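Local atomic coordinates of conserved hypothetical protein (Xanthomonas campestris, PDB entry 1TTZ), a protein that is of unknown function but, as a glutaredoxin-family protein with a thioredoxin-type fold, probably takes part in thiol-disulfide exchange. Residues W61-D64 against A65-R69; S42-G45 against L46-P49; D9-H12 against L13-Q16. All coordinates share one frame; numbering follows the deposited sequence.

Interaction 1: residues W61-D64 against A65-R69; sequences WPFD and APRLR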
loop_
_atom_site.group_PDB
_atom_site.type_symbol
_atom_site.label_atom_id
_atom_site.label_comp_id
_atom_site.label_asym_id
_atom_site.label_seq_id
_atom_site.Cartn_x
_atom_site.Cartn_y
_atom_site.Cartn_z
ATOM N N TRP A 61 2.653 1.319 -6.157
ATOM C CA TRP A 61 1.613 1.599 -7.130
ATOM C C TRP A 61 2.320 1.729 -8.484
ATOM O O TRP A 61 3.472 2.164 -8.545
ATOM C CB TRP A 61 0.917 2.911 -6.777
ATOM C CG TRP A 61 -0.220 3.219 -7.692
ATOM C CD1 TRP A 61 -0.218 4.081 -8.747
ATOM C CD2 TRP A 61 -1.523 2.634 -7.650
ATOM N NE1 TRP A 61 -1.449 4.070 -9.367
ATOM C CE2 TRP A 61 -2.269 3.187 -8.711
ATOM C CE3 TRP A 61 -2.136 1.689 -6.815
ATOM C CZ2 TRP A 61 -3.601 2.828 -8.958
ATOM C CZ3 TRP A 61 -3.461 1.329 -7.063
ATOM C CH2 TRP A 61 -4.176 1.898 -8.123
ATOM N N PRO A 62 1.650 1.359 -9.587
ATOM C CA PRO A 62 0.289 0.831 -9.677
ATOM C C PRO A 62 0.168 -0.678 -9.478
ATOM O O PRO A 62 1.086 -1.443 -9.774
ATOM C CB PRO A 62 -0.120 1.222 -11.085
ATOM C CG PRO A 62 1.144 0.951 -11.843
ATOM C CD PRO A 62 2.205 1.577 -10.939
ATOM N N PHE A 63 -0.986 -1.084 -8.969
ATOM C CA PHE A 63 -1.302 -2.488 -8.786
ATOM C C PHE A 63 -2.809 -2.702 -8.784
ATOM O O PHE A 63 -3.545 -1.999 -8.092
ATOM C CB PHE A 63 -0.686 -3.064 -7.497
ATOM C CG PHE A 63 -0.930 -2.242 -6.249
ATOM C CD1 PHE A 63 0.089 -1.450 -5.719
ATOM C CD2 PHE A 63 -2.143 -2.329 -5.560
ATOM C CE1 PHE A 63 -0.088 -0.761 -4.513
ATOM C CE2 PHE A 63 -2.337 -1.645 -4.352
ATOM C CZ PHE A 63 -1.304 -0.859 -3.827
ATOM N N ASP A 64 -3.268 -3.653 -9.590
ATOM C CA ASP A 64 -4.687 -3.976 -9.643
ATOM C C ASP A 64 -4.927 -5.204 -8.767
ATOM O O ASP A 64 -3.979 -5.758 -8.199
ATOM C CB ASP A 64 -5.132 -4.253 -11.082
ATOM C CG ASP A 64 -4.266 -5.284 -11.775
ATOM O OD1 ASP A 64 -3.676 -6.134 -11.075
ATOM O OD2 ASP A 64 -4.188 -5.249 -13.024
ATOM N N ALA A 65 -6.183 -5.631 -8.663
ATOM C CA ALA A 65 -6.536 -6.783 -7.838
ATOM C C ALA A 65 -5.691 -8.027 -8.106
ATOM O O ALA A 65 -5.186 -8.650 -7.173
ATOM C CB ALA A 65 -8.012 -7.112 -8.005
ATOM N N PRO A 66 -5.530 -8.417 -9.383
ATOM C CA PRO A 66 -4.718 -9.612 -9.625
ATOM C C PRO A 66 -3.238 -9.496 -9.236
ATOM O O PRO A 66 -2.637 -10.465 -8.770
ATOM C CB PRO A 66 -4.921 -9.877 -11.121
ATOM C CG PRO A 66 -5.288 -8.543 -11.679
ATOM C CD PRO A 66 -6.192 -7.970 -10.620
ATOM N N ARG A 67 -2.648 -8.320 -9.423
ATOM C CA ARG A 67 -1.245 -8.136 -9.076
ATOM C C ARG A 67 -1.093 -8.170 -7.564
ATOM O O ARG A 67 -0.152 -8.752 -7.026
ATOM C CB ARG A 67 -0.721 -6.800 -9.610
ATOM C CG ARG A 67 0.783 -6.659 -9.436
ATOM C CD ARG A 67 1.297 -5.264 -9.773
ATOM N NE ARG A 67 2.753 -5.239 -9.664
ATOM C CZ ARG A 67 3.464 -4.220 -9.191
ATOM N NH1 ARG A 67 2.864 -3.113 -8.773
ATOM N NH2 ARG A 67 4.786 -4.320 -9.120
ATOM N N LEU A 68 -2.036 -7.538 -6.881
ATOM C CA LEU A 68 -2.012 -7.498 -5.432
ATOM C C LEU A 68 -2.184 -8.900 -4.854
ATOM O O LEU A 68 -1.383 -9.346 -4.034
ATOM C CB LEU A 68 -3.113 -6.562 -4.926
ATOM C CG LEU A 68 -3.356 -6.528 -3.416
ATOM C CD1 LEU A 68 -2.035 -6.398 -2.692
ATOM C CD2 LEU A 68 -4.286 -5.359 -3.071
ATOM N N ARG A 69 -3.233 -9.591 -5.285
ATOM C CA ARG A 69 -3.500 -10.942 -4.808
ATOM C C ARG A 69 -2.313 -11.862 -5.090
ATOM O O ARG A 69 -1.968 -12.704 -4.261
ATOM C CB ARG A 69 -4.789 -11.478 -5.453
ATOM C CG ARG A 69 -5.058 -12.973 -5.256
ATOM C CD ARG A 69 -4.787 -13.451 -3.832
ATOM N NE ARG A 69 -5.576 -12.743 -2.835
ATOM C CZ ARG A 69 -5.365 -12.822 -1.524
ATOM N NH1 ARG A 69 -4.385 -13.584 -1.045
ATOM N NH2 ARG A 69 -6.129 -12.130 -0.689
HETATM O O HOH W 1 4.922 -0.713 -9.558
#
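The carboxylate of D64 overlaps the ring of P66, the two side chains crossing at about a right angle, with D64 OD1 only 3.0 Å from P66 CG. This is the N-cap of helix 65-73, the last helix of the thioredoxin-like fold. The CG of D64 sits between the backbone N and the carbonyl carbon (chi1 52°), which swings OD1 back over the first turn. There it accepts the amide of R67 nearly in line with its C-O bond, R67 N to D64 OD1 measuring 2.9 Å. Meanwhile D64 O takes the next amide, L68 N, also at 2.9 Å in a nearly straight bond, so D64 holds the first turn by both side chain and backbone. P66 has no amide hydrogen to offer; its ring lies against the acid instead.

R67 runs back over the loop from the helix. Its chain is extended from CG to NE, and its CD lies alongside the CB of F63 at 3.7 Å. The guanidinium reaches past the edge of the F63 ring, where R67 NH1 has the carbonyl of D60 as its main acceptor and adds a weak, sharply bent bond to P62 O (2.6 Å, 117°). Water 1 weakly joins the same NH1 to W61 O.

On the buried side, F63 and L68 both pack on L51 of strand 50-52, while A17 and A20 of helix 12-23 meet F63 and L68 respectively. Within the loop, W61 CE3 stands 3.8 Å above the centre of the F63 ring. Across the contact, F63 CE2 approaches the L68 methyl CD2 obliquely at 4.4 Å.

Interaction 2: residues S42-G45 against L46-P49; sequences SAYG and LRVP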
loop_
_atom_site.group_PDB
_atom_site.type_symbol
_atom_site.label_atom_id
_atom_site.label_comp_id
_atom_site.label_asym_id
_atom_site.label_seq_id
_atom_site.Cartn_x
_atom_site.Cartn_y
_atom_site.Cartn_z
ATOM N N SER A 42 10.017 11.538 2.583
ATOM C CA SER A 42 11.181 11.365 1.719
ATOM C C SER A 42 11.296 9.938 1.196
ATOM O O SER A 42 11.737 9.716 0.066
ATOM C CB SER A 42 12.463 11.746 2.465
ATOM O OG SER A 42 12.757 10.806 3.479
ATOM N N ALA A 43 10.880 8.979 2.016
ATOM C CA ALA A 43 10.940 7.572 1.654
ATOM C C ALA A 43 9.811 7.115 0.732
ATOM O O ALA A 43 10.034 6.277 -0.138
ATOM C CB ALA A 43 10.946 6.710 2.920
ATOM N N TYR A 44 8.605 7.650 0.919
ATOM C CA TYR A 44 7.466 7.240 0.093
ATOM C C TYR A 44 6.768 8.352 -0.692
ATOM O O TYR A 44 5.852 8.075 -1.466
ATOM C CB TYR A 44 6.409 6.542 0.958
ATOM C CG TYR A 44 6.897 5.332 1.722
ATOM C CD1 TYR A 44 7.271 5.428 3.062
ATOM C CD2 TYR A 44 6.979 4.087 1.105
ATOM C CE1 TYR A 44 7.715 4.303 3.772
ATOM C CE2 TYR A 44 7.421 2.965 1.795
ATOM C CZ TYR A 44 7.787 3.074 3.123
ATOM O OH TYR A 44 8.227 1.946 3.783
ATOM N N GLY A 45 7.199 9.595 -0.489
ATOM C CA GLY A 45 6.592 10.747 -1.144
ATOM C C GLY A 45 6.359 10.743 -2.645
ATOM O O GLY A 45 5.497 11.475 -3.137
ATOM N N LEU A 46 7.128 9.942 -3.375
ATOM C CA LEU A 46 6.989 9.843 -4.828
ATOM C C LEU A 46 6.430 8.473 -5.228
ATOM O O LEU A 46 6.169 8.224 -6.405
ATOM C CB LEU A 46 8.356 10.032 -5.497
ATOM C CG LEU A 46 8.820 11.386 -6.048
ATOM C CD1 LEU A 46 8.278 12.524 -5.230
ATOM C CD2 LEU A 46 10.338 11.402 -6.082
ATOM N N ARG A 47 6.235 7.598 -4.245
ATOM C CA ARG A 47 5.771 6.236 -4.510
ATOM C C ARG A 47 4.363 5.863 -4.045
ATOM O O ARG A 47 3.765 4.936 -4.591
ATOM C CB ARG A 47 6.760 5.241 -3.895
ATOM C CG ARG A 47 8.202 5.390 -4.367
ATOM C CD ARG A 47 9.136 4.747 -3.347
ATOM N NE ARG A 47 8.733 3.373 -3.064
ATOM C CZ ARG A 47 9.129 2.674 -2.005
ATOM N NH1 ARG A 47 9.944 3.224 -1.115
ATOM N NH2 ARG A 47 8.702 1.426 -1.836
ATOM N N VAL A 48 3.838 6.561 -3.039
ATOM C CA VAL A 48 2.506 6.258 -2.515
ATOM C C VAL A 48 1.430 6.185 -3.602
ATOM O O VAL A 48 1.428 6.968 -4.555
ATOM C CB VAL A 48 2.053 7.300 -1.442
ATOM C CG1 VAL A 48 2.769 7.035 -0.118
ATOM C CG2 VAL A 48 2.337 8.721 -1.926
ATOM N N PRO A 49 0.489 5.242 -3.465
ATOM C CA PRO A 49 0.364 4.259 -2.386
ATOM C C PRO A 49 1.354 3.098 -2.475
ATOM O O PRO A 49 1.648 2.593 -3.562
ATOM C CB PRO A 49 -1.077 3.789 -2.526
ATOM C CG PRO A 49 -1.261 3.816 -4.019
ATOM C CD PRO A 49 -0.665 5.157 -4.377
HETATM O O HOH W 2 9.933 8.815 -2.296
#
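R47 turns back over Y44 at the C-terminal end of helix 38-44, laying one face of its guanidinium against the tyrosine ring, with R47 NH1 3.8 Å from Y44 CD2. The two planes are 35° apart, so the groups overlap at a slant. The arginine gets there through a bend at chi3 (53°), which folds the chain back toward the helix.

Both terminal nitrogens of R47 are engaged: R47 NH1 donates to A43 O at 3.2 Å, the donor tilted from the carbonyl plane and the bond moderately bent. NH2 forms salt bridges to D60 and E58, and E58 also receives a hydrogen bond from Y44 OH, which ties both side chains to one acid, through different oxygens.

Y44 O is gripped by two amides. R47 N comes to within 2.8 Å of Y44 O from above the carbonyl plane, not on a lone pair, whereas V48 N, 3.0 Å from Y44 O, lies close to the carbonyl's own direction. L46 N, though near the same oxygen, is badly angled for it and donates instead to water 2, which in turn donates to S42 O; the water thus bridges the last turn and the loop. G45 O is taken by R8 NH2.

This turn, held by two amides on one oxygen, leads into the cis peptide between V48 and P49, the position of the cis-proline that marks the thioredoxin fold, just ahead of strand 50-52. V48 fastens the turn on its apolar side: its CG1, anti to the carbonyl carbon, packs on Y44 CB at 3.8 Å and also lies near the Y44 carbonyl oxygen. The CD1 methyl of L46 folds over the peptide it follows, 3.6 Å from G45 O.

Interaction 3: residues D9-H12 against L13-Q16; sequences DDCH and LCDQ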
loop_
_atom_site.group_PDB
_atom_site.type_symbol
_atom_site.label_atom_id
_atom_site.label_comp_id
_atom_site.label_asym_id
_atom_site.label_seq_id
_atom_site.Cartn_x
_atom_site.Cartn_y
_atom_site.Cartn_z
ATOM N N ASP A 9 -2.917 11.992 2.267
ATOM C CA ASP A 9 -4.285 12.497 2.197
ATOM C C ASP A 9 -4.571 13.148 0.849
ATOM O O ASP A 9 -3.669 13.677 0.199
ATOM C CB ASP A 9 -4.543 13.512 3.314
ATOM C CG ASP A 9 -4.703 12.856 4.669
ATOM O OD1 ASP A 9 -5.620 12.019 4.813
ATOM O OD2 ASP A 9 -3.917 13.175 5.590
ATOM N N ASP A 10 -5.835 13.106 0.442
ATOM C CA ASP A 10 -6.267 13.685 -0.822
ATOM C C ASP A 10 -5.449 13.150 -2.000
ATOM O O ASP A 10 -4.650 13.876 -2.597
ATOM C CB ASP A 10 -6.174 15.218 -0.757
ATOM C CG ASP A 10 -6.843 15.895 -1.942
ATOM O OD1 ASP A 10 -8.018 15.562 -2.222
ATOM O OD2 ASP A 10 -6.205 16.756 -2.588
ATOM N N CYS A 11 -5.649 11.873 -2.319
ATOM C CA CYS A 11 -4.954 11.237 -3.433
ATOM C C CYS A 11 -5.816 10.133 -4.030
ATOM O O CYS A 11 -6.129 9.144 -3.365
ATOM C CB CYS A 11 -3.617 10.648 -2.978
ATOM S SG CYS A 11 -2.717 9.790 -4.294
ATOM N N HIS A 12 -6.201 10.313 -5.288
ATOM C CA HIS A 12 -7.023 9.340 -5.992
ATOM C C HIS A 12 -6.326 7.980 -6.113
ATOM O O HIS A 12 -6.975 6.938 -6.044
ATOM C CB HIS A 12 -7.369 9.869 -7.384
ATOM C CG HIS A 12 -8.116 8.890 -8.234
ATOM N ND1 HIS A 12 -9.396 8.472 -7.943
ATOM C CD2 HIS A 12 -7.753 8.234 -9.361
ATOM C CE1 HIS A 12 -9.790 7.599 -8.854
ATOM N NE2 HIS A 12 -8.811 7.437 -9.725
ATOM N N LEU A 13 -5.009 7.990 -6.299
ATOM C CA LEU A 13 -4.262 6.736 -6.426
ATOM C C LEU A 13 -4.335 5.944 -5.129
ATOM O O LEU A 13 -4.454 4.718 -5.144
ATOM C CB LEU A 13 -2.800 7.008 -6.779
ATOM C CG LEU A 13 -2.550 7.911 -7.993
ATOM C CD1 LEU A 13 -1.059 7.936 -8.293
ATOM C CD2 LEU A 13 -3.334 7.395 -9.205
ATOM N N CYS A 14 -4.262 6.653 -4.007
ATOM C CA CYS A 14 -4.336 6.017 -2.700
ATOM C C CYS A 14 -5.726 5.435 -2.467
ATOM O O CYS A 14 -5.863 4.349 -1.911
ATOM C CB CYS A 14 -3.989 7.017 -1.592
ATOM S SG CYS A 14 -2.215 7.420 -1.481
ATOM N N ASP A 15 -6.759 6.153 -2.894
ATOM C CA ASP A 15 -8.117 5.654 -2.727
ATOM C C ASP A 15 -8.282 4.385 -3.541
ATOM O O ASP A 15 -8.993 3.474 -3.135
ATOM C CB ASP A 15 -9.148 6.675 -3.202
ATOM C CG ASP A 15 -9.060 7.982 -2.453
ATOM O OD1 ASP A 15 -8.670 7.969 -1.264
ATOM O OD2 ASP A 15 -9.390 9.018 -3.059
ATOM N N GLN A 16 -7.621 4.333 -4.695
ATOM C CA GLN A 16 -7.698 3.159 -5.559
ATOM C C GLN A 16 -6.998 1.959 -4.929
ATOM O O GLN A 16 -7.414 0.818 -5.127
ATOM C CB GLN A 16 -7.067 3.442 -6.920
ATOM C CG GLN A 16 -7.794 4.466 -7.768
ATOM C CD GLN A 16 -7.119 4.666 -9.118
ATOM O OE1 GLN A 16 -7.396 3.949 -10.080
ATOM N NE2 GLN A 16 -6.209 5.625 -9.184
HETATM O O HOH W 3 -7.162 10.294 -0.709
HETATM O O HOH W 4 -10.542 8.807 -5.570
#
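C11 and C14 bring their sulfurs to 3.7 Å, SG to SG: van der Waals neighbours without a disulfide, in a CxxC sequence at a helix start as in thioredoxins and glutaredoxins, where such a pair is the redox centre. That role is inferred here.

One of the hydrogen bonds is a cap. C11 occupies the N-cap position of helix 12-23, and its chi1 of 178° turns SG away from the C11 amide and toward the first-turn amides, where C11 SG accepts from C14 N at 3.5 Å. Backbone bonds follow from D15 N to C11 O (3.1 Å) and from Q16 N to H12 O (3.0 Å). The side-chain nitrogen Q16 NE2 adds a weak bond to H12 O, which therefore has two donors from a single residue.

Stacking holds the imidazole. Q16 lies over one face of the H12 ring, its CG 3.9 Å from the centroid in a CH-pi contact and its amide plane only 26° from that of the ring. The angle from Q16 NE2 to H12 NE2 is poor for a hydrogen bond.

Two waters tie the D15 carboxylate to the preceding residues. Water 3 donates to OD1 and accepts from C11 N, while water 4 donates to OD2 and lies in the ring plane at the edge of H12, its oxygen 2.7 Å from H12 ND1. Apolar contact is small: L13 CB rests on C11 SG at 3.7 Å.

The turn joins strand 3-7 to helix 12-23. L13 and C14 face P49 in the loop ahead of strand 50-52, while W61, just beyond strand 58-60, covers L13 and Q16.

All three contacts gather around P49 and W61, beside the presumed redox site of interaction 3. Interactions 2 and 3 have centres about 12 Å apart: P49 CG lies 3.5 Å from L13 O, and V48 CB is 4.3 Å from C14 SG, which sets the cis-proline loop against the cysteine pair as in thioredoxin-fold proteins. The centre of interaction 1 is about 15 Å from that of interaction 3, yet its W61 CH2 reaches Q16 CB at 3.5 Å. W61 N also makes a probable hydrogen bond to P49 O (3.1 Å), linking interactions 1 and 2 across about 17 Å between centres. D60 serves both, its carboxylate in a salt bridge with R47 and its carbonyl accepting from R67.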